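Local coordinates for protein UDP-N-acetylglucosamine pyrophosphorylase (Entamoeba histolytica, PDB 3OC9) that probably catalyses the transfer of a uridylyl group from UTP to N-acetylglucosamine 1-phosphate, yielding UDP-N-acetylglucosamine and diphosphate, at residues K66-R78 with I108-L120. Sequence-based numbering, arbitrary orientation. Where two conformers were deposited one is given.
Sequences KSIFQMTSERLLR and INNYFKEHQYFGL
Phe118 against Gln70, Phe69 against Phe112, and Leu120 against Ser73 and Leu77 carry this contact, in which two helices of the GT-A-like nucleotidyltransferase domain lie across each other at 58°, next to strand 95-100 of the central sheet. Their axes come no closer than 12.2 Å, a distance bridged by aromatic side chains and the loop 115-120. It is a worked example of how the end of a helix can supply more of an interface than its turns. Helix 105-114 stops in a Schellman motif with Gln116 as its C-prime residue, and the left-handed residues that follow swing the ring of Phe118 against helix 68-87. There the ring is sandwiched: His115 CB lies over one face, and Gln70 CB sits over the opposite one in a CH-pi contact, 3.9 Å from the ring centroid. The extended Gln70 chain crosses over the CD1-CE1 side of the ring, its amide plane 22° from the ring plane, while NE2 donates to Glu74 OE2.

Phe69 packs nearer the sheet, against Leu98. Phe112 comes over one of its faces, CZ lying 3.8 Å from Phe69 CG with the ring planes at 44°, and Tyr111 CE1 meets its edge. Farther along, Leu120 sends its two methyls to different partners: CD1 packs 3.6 Å from Ser73 OG, whereas CD2 lies 3.8 Å from Leu77 CD2. The Ser73 hydroxyl, beside its own backbone N, is turned back to Phe69 O. At the N-cap, Ser67 OG accepts from Gln70 N and, lying near the plane of the Tyr111 ring, is hydrogen-bonded at 2.9 Å to Tyr111 OH.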
loop_
_atom_site.group_PDB
_atom_site.type_symbol
_atom_site.label_atom_id
_atom_site.label_comp_id
_atom_site.label_asym_id
_atom_site.label_seq_id
_atom_site.Cartn_x
_atom_site.Cartn_y
_atom_site.Cartn_z
ATOM N N LYS A 66 -12.743 10.707 9.053
ATOM C CA LYS A 66 -11.339 10.464 9.441
ATOM C C LYS A 66 -10.371 10.534 8.251
ATOM O O LYS A 66 -10.739 10.185 7.131
ATOM C CB LYS A 66 -11.205 9.110 10.148
ATOM C CG LYS A 66 -12.020 8.986 11.442
ATOM C CD LYS A 66 -11.866 7.612 12.083
ATOM C CE LYS A 66 -12.748 7.484 13.325
ATOM N NZ LYS A 66 -12.805 6.081 13.859
ATOM N N SER A 67 -9.136 10.995 8.489
ATOM C CA SER A 67 -8.107 11.015 7.435
ATOM C C SER A 67 -7.552 9.612 7.153
ATOM O O SER A 67 -7.691 8.705 7.985
ATOM C CB SER A 67 -6.932 11.944 7.793
ATOM O OG SER A 67 -6.158 11.429 8.874
ATOM N N ILE A 68 -6.907 9.460 5.995
ATOM C CA ILE A 68 -6.221 8.193 5.628
ATOM C C ILE A 68 -5.149 7.845 6.687
ATOM O O ILE A 68 -5.071 6.689 7.156
ATOM C CB ILE A 68 -5.621 8.268 4.178
ATOM C CG1 ILE A 68 -6.744 8.417 3.117
ATOM C CG2 ILE A 68 -4.723 7.057 3.872
ATOM C CD1 ILE A 68 -6.242 8.777 1.698
ATOM N N PHE A 69 -4.334 8.834 7.074
ATOM C CA PHE A 69 -3.328 8.636 8.143
ATOM C C PHE A 69 -3.954 8.168 9.476
ATOM O O PHE A 69 -3.371 7.300 10.151
ATOM C CB PHE A 69 -2.476 9.900 8.406
ATOM C CG PHE A 69 -1.348 10.171 7.388
ATOM C CD1 PHE A 69 -0.670 9.141 6.726
ATOM C CD2 PHE A 69 -0.925 11.490 7.168
ATOM C CE1 PHE A 69 0.386 9.428 5.820
ATOM C CE2 PHE A 69 0.132 11.787 6.282
ATOM C CZ PHE A 69 0.776 10.751 5.597
ATOM N N GLN A 70 -5.111 8.739 9.866
ATOM C CA GLN A 70 -5.825 8.305 11.093
ATOM C C GLN A 70 -6.308 6.825 11.023
ATOM O O GLN A 70 -6.203 6.107 12.028
ATOM C CB GLN A 70 -7.003 9.251 11.461
ATOM C CG GLN A 70 -7.765 8.812 12.761
ATOM C CD GLN A 70 -8.782 9.855 13.285
ATOM O OE1 GLN A 70 -8.944 10.945 12.718
ATOM N NE2 GLN A 70 -9.458 9.513 14.388
ATOM N N MET A 71 -6.848 6.394 9.870
ATOM C CA MET A 71 -7.247 4.983 9.623
ATOM C C MET A 71 -6.083 4.006 9.895
ATOM O O MET A 71 -6.219 3.003 10.638
ATOM C CB MET A 71 -7.704 4.773 8.161
ATOM C CG MET A 71 -8.654 5.807 7.543
ATOM S SD MET A 71 -10.343 5.239 7.303
ATOM C CE MET A 71 -10.992 5.519 8.946
ATOM N N THR A 72 -4.936 4.289 9.263
ATOM C CA THR A 72 -3.713 3.479 9.453
ATOM C C THR A 72 -3.265 3.442 10.932
ATOM O O THR A 72 -2.960 2.369 11.467
ATOM C CB THR A 72 -2.549 3.947 8.502
ATOM O OG1 THR A 72 -3.030 4.006 7.147
ATOM C CG2 THR A 72 -1.329 2.987 8.584
ATOM N N SER A 73 -3.252 4.602 11.609
ATOM C CA SER A 73 -2.906 4.645 13.041
ATOM C C SER A 73 -3.789 3.703 13.885
ATOM O O SER A 73 -3.287 2.964 14.750
ATOM C CB SER A 73 -2.981 6.094 13.595
ATOM O OG SER A 73 -2.057 6.939 12.889
ATOM N N GLU A 74 -5.092 3.719 13.611
ATOM C CA GLU A 74 -6.072 2.923 14.382
ATOM C C GLU A 74 -5.932 1.400 14.144
ATOM O O GLU A 74 -6.050 0.593 15.091
ATOM C CB GLU A 74 -7.505 3.431 14.115
ATOM C CG GLU A 74 -7.785 4.827 14.760
ATOM C CD GLU A 74 -9.207 5.361 14.532
ATOM O OE1 GLU A 74 -9.956 4.801 13.703
ATOM O OE2 GLU A 74 -9.557 6.386 15.168
ATOM N N ARG A 75 -5.647 1.009 12.899
ATOM C CA ARG A 75 -5.365 -0.397 12.597
ATOM C C ARG A 75 -4.089 -0.906 13.319
ATOM O O ARG A 75 -4.090 -2.020 13.848
ATOM C CB ARG A 75 -5.331 -0.629 11.068
ATOM C CG ARG A 75 -5.092 -2.093 10.645
ATOM C CD ARG A 75 -5.823 -2.442 9.334
ATOM N NE ARG A 75 -7.223 -2.736 9.573
ATOM C CZ ARG A 75 -8.160 -2.874 8.637
ATOM N NH1 ARG A 75 -9.397 -3.137 9.021
ATOM N NH2 ARG A 75 -7.892 -2.748 7.328
ATOM N N LEU A 76 -3.013 -0.106 13.354
ATOM C CA LEU A 76 -1.812 -0.487 14.117
ATOM C C LEU A 76 -2.110 -0.651 15.630
ATOM O O LEU A 76 -1.632 -1.609 16.263
ATOM C CB LEU A 76 -0.649 0.510 13.885
ATOM C CG LEU A 76 -0.055 0.606 12.467
ATOM C CD1 LEU A 76 1.098 1.650 12.432
ATOM C CD2 LEU A 76 0.464 -0.763 11.974
ATOM N N LEU A 77 -2.897 0.267 16.203
ATOM C CA LEU A 77 -3.334 0.132 17.611
ATOM C C LEU A 77 -4.091 -1.192 17.890
ATOM O O LEU A 77 -3.845 -1.859 18.913
ATOM C CB LEU A 77 -4.145 1.360 18.069
ATOM C CG LEU A 77 -3.345 2.663 18.301
ATOM C CD1 LEU A 77 -4.303 3.834 18.439
ATOM C CD2 LEU A 77 -2.410 2.601 19.529
ATOM N N ARG A 78 -4.959 -1.599 16.963
ATOM C CA ARG A 78 -5.749 -2.857 17.122
ATOM C C ARG A 78 -4.888 -4.125 16.985
ATOM O O ARG A 78 -5.069 -5.093 17.742
ATOM C CB ARG A 78 -6.935 -2.879 16.144
ATOM C CG ARG A 78 -7.803 -4.158 16.170
ATOM C CD ARG A 78 -8.420 -4.401 17.570
ATOM N NE ARG A 78 -9.392 -5.503 17.556
ATOM C CZ ARG A 78 -9.913 -6.054 18.656
ATOM N NH1 ARG A 78 -9.546 -5.621 19.867
ATOM N NH2 ARG A 78 -10.802 -7.035 18.546
ATOM N N ILE A 108 4.334 17.239 7.235
ATOM C CA ILE A 108 3.863 15.937 7.739
ATOM C C ILE A 108 4.182 15.728 9.230
ATOM O O ILE A 108 3.326 15.287 9.997
ATOM C CB ILE A 108 4.373 14.751 6.860
ATOM C CG1 ILE A 108 3.808 14.886 5.444
ATOM C CG2 ILE A 108 3.949 13.392 7.466
ATOM C CD1 ILE A 108 4.604 14.172 4.391
ATOM N N ASN A 109 5.403 16.075 9.647
ATOM C CA ASN A 109 5.777 16.016 11.065
ATOM C C ASN A 109 4.845 16.866 11.957
ATOM O O ASN A 109 4.405 16.409 13.025
ATOM C CB ASN A 109 7.254 16.442 11.266
ATOM C CG ASN A 109 8.248 15.289 11.070
ATOM O OD1 ASN A 109 7.933 14.121 11.303
ATOM N ND2 ASN A 109 9.481 15.634 10.713
ATOM N N ASN A 110 4.540 18.085 11.499
ATOM C CA ASN A 110 3.626 18.976 12.222
ATOM C C ASN A 110 2.202 18.410 12.307
ATOM O O ASN A 110 1.536 18.560 13.340
ATOM C CB ASN A 110 3.597 20.373 11.591
ATOM C CG ASN A 110 4.825 21.203 11.935
ATOM O OD1 ASN A 110 5.491 20.970 12.945
ATOM N ND2 ASN A 110 5.121 22.185 11.096
ATOM N N TYR A 111 1.743 17.753 11.232
ATOM C CA TYR A 111 0.396 17.154 11.188
ATOM C C TYR A 111 0.231 16.092 12.288
ATOM O O TYR A 111 -0.749 16.134 13.049
ATOM C CB TYR A 111 0.067 16.589 9.784
ATOM C CG TYR A 111 -1.302 15.937 9.682
ATOM C CD1 TYR A 111 -1.446 14.547 9.778
ATOM C CD2 TYR A 111 -2.459 16.710 9.502
ATOM C CE1 TYR A 111 -2.711 13.937 9.695
ATOM C CE2 TYR A 111 -3.736 16.106 9.432
ATOM C CZ TYR A 111 -3.838 14.717 9.519
ATOM O OH TYR A 111 -5.070 14.106 9.453
ATOM N N PHE A 112 1.203 15.180 12.413
ATOM C CA PHE A 112 1.153 14.156 13.479
ATOM C C PHE A 112 1.249 14.747 14.916
ATOM O O PHE A 112 0.486 14.364 15.817
ATOM C CB PHE A 112 2.204 13.046 13.239
ATOM C CG PHE A 112 1.763 11.975 12.242
ATOM C CD1 PHE A 112 0.986 10.884 12.662
ATOM C CD2 PHE A 112 2.120 12.058 10.891
ATOM C CE1 PHE A 112 0.578 9.872 11.736
ATOM C CE2 PHE A 112 1.700 11.064 9.955
ATOM C CZ PHE A 112 0.918 9.970 10.392
ATOM N N LYS A 113 2.179 15.681 15.127
ATOM C CA LYS A 113 2.396 16.285 16.460
ATOM C C LYS A 113 1.146 16.998 16.998
ATOM O O LYS A 113 0.748 16.822 18.162
ATOM C CB LYS A 113 3.583 17.264 16.387
ATOM C CG LYS A 113 3.925 18.052 17.682
ATOM C CD LYS A 113 4.298 17.148 18.846
ATOM C CE LYS A 113 4.930 17.956 19.991
ATOM N NZ LYS A 113 4.933 17.219 21.289
ATOM N N GLU A 114 0.530 17.813 16.163
ATOM C CA GLU A 114 -0.646 18.562 16.641
ATOM C C GLU A 114 -1.933 17.722 16.757
ATOM O O GLU A 114 -2.917 18.165 17.372
ATOM C CB GLU A 114 -0.823 19.868 15.853
ATOM C CG GLU A 114 0.454 20.779 15.863
ATOM C CD GLU A 114 0.866 21.342 17.259
ATOM O OE1 GLU A 114 -0.036 21.604 18.101
ATOM O OE2 GLU A 114 2.111 21.540 17.477
ATOM N N HIS A 115 -1.910 16.489 16.231
ATOM C CA HIS A 115 -2.994 15.530 16.490
ATOM C C HIS A 115 -2.640 14.499 17.592
ATOM O O HIS A 115 -3.345 13.493 17.749
ATOM C CB HIS A 115 -3.462 14.828 15.186
ATOM C CG HIS A 115 -4.186 15.728 14.220
ATOM N ND1 HIS A 115 -5.564 15.851 14.192
ATOM C CD2 HIS A 115 -3.719 16.529 13.230
ATOM C CE1 HIS A 115 -5.911 16.694 13.233
ATOM N NE2 HIS A 115 -4.810 17.117 12.632
ATOM N N GLN A 116 -1.578 14.766 18.369
ATOM C CA GLN A 116 -1.082 13.855 19.439
ATOM C C GLN A 116 -0.973 12.393 18.938
ATOM O O GLN A 116 -1.310 11.430 19.655
ATOM C CB GLN A 116 -1.922 13.999 20.731
ATOM C CG GLN A 116 -1.254 13.602 22.083
ATOM C CD GLN A 116 -0.050 14.469 22.473
ATOM O OE1 GLN A 116 -0.057 15.699 22.335
ATOM N NE2 GLN A 116 0.986 13.820 22.980
ATOM N N TYR A 117 -0.487 12.266 17.697
ATOM C CA TYR A 117 -0.211 10.971 17.017
ATOM C C TYR A 117 -1.380 9.970 16.906
ATOM O O TYR A 117 -1.161 8.766 16.692
ATOM C CB TYR A 117 1.054 10.312 17.609
ATOM C CG TYR A 117 2.228 11.275 17.625
ATOM C CD1 TYR A 117 2.984 11.511 16.469
ATOM C CD2 TYR A 117 2.544 11.984 18.769
ATOM C CE1 TYR A 117 4.044 12.422 16.477
ATOM C CE2 TYR A 117 3.597 12.889 18.789
ATOM C CZ TYR A 117 4.336 13.106 17.648
ATOM O OH TYR A 117 5.382 14.007 17.682
ATOM N N PHE A 118 -2.614 10.475 16.992
ATOM C CA PHE A 118 -3.829 9.646 16.989
ATOM C C PHE A 118 -3.787 8.490 18.011
ATOM O O PHE A 118 -4.439 7.462 17.825
ATOM C CB PHE A 118 -4.175 9.133 15.555
ATOM C CG PHE A 118 -4.347 10.243 14.533
ATOM C CD1 PHE A 118 -5.513 11.015 14.513
ATOM C CD2 PHE A 118 -3.337 10.523 13.605
ATOM C CE1 PHE A 118 -5.676 12.056 13.591
ATOM C CE2 PHE A 118 -3.486 11.558 12.681
ATOM C CZ PHE A 118 -4.675 12.323 12.670
ATOM N N GLY A 119 -3.049 8.678 19.108
ATOM C CA GLY A 119 -2.965 7.640 20.155
ATOM C C GLY A 119 -1.753 6.711 20.099
ATOM O O GLY A 119 -1.552 5.905 21.016
ATOM N N LEU A 120 -0.956 6.809 19.025
ATOM C CA LEU A 120 0.368 6.142 18.951
ATOM C C LEU A 120 1.415 6.873 19.814
ATOM O O LEU A 120 1.134 7.957 20.355
ATOM C CB LEU A 120 0.845 6.023 17.487
ATOM C CG LEU A 120 -0.009 5.128 16.562
ATOM C CD1 LEU A 120 0.339 5.329 15.068
ATOM C CD2 LEU A 120 0.123 3.668 16.975
#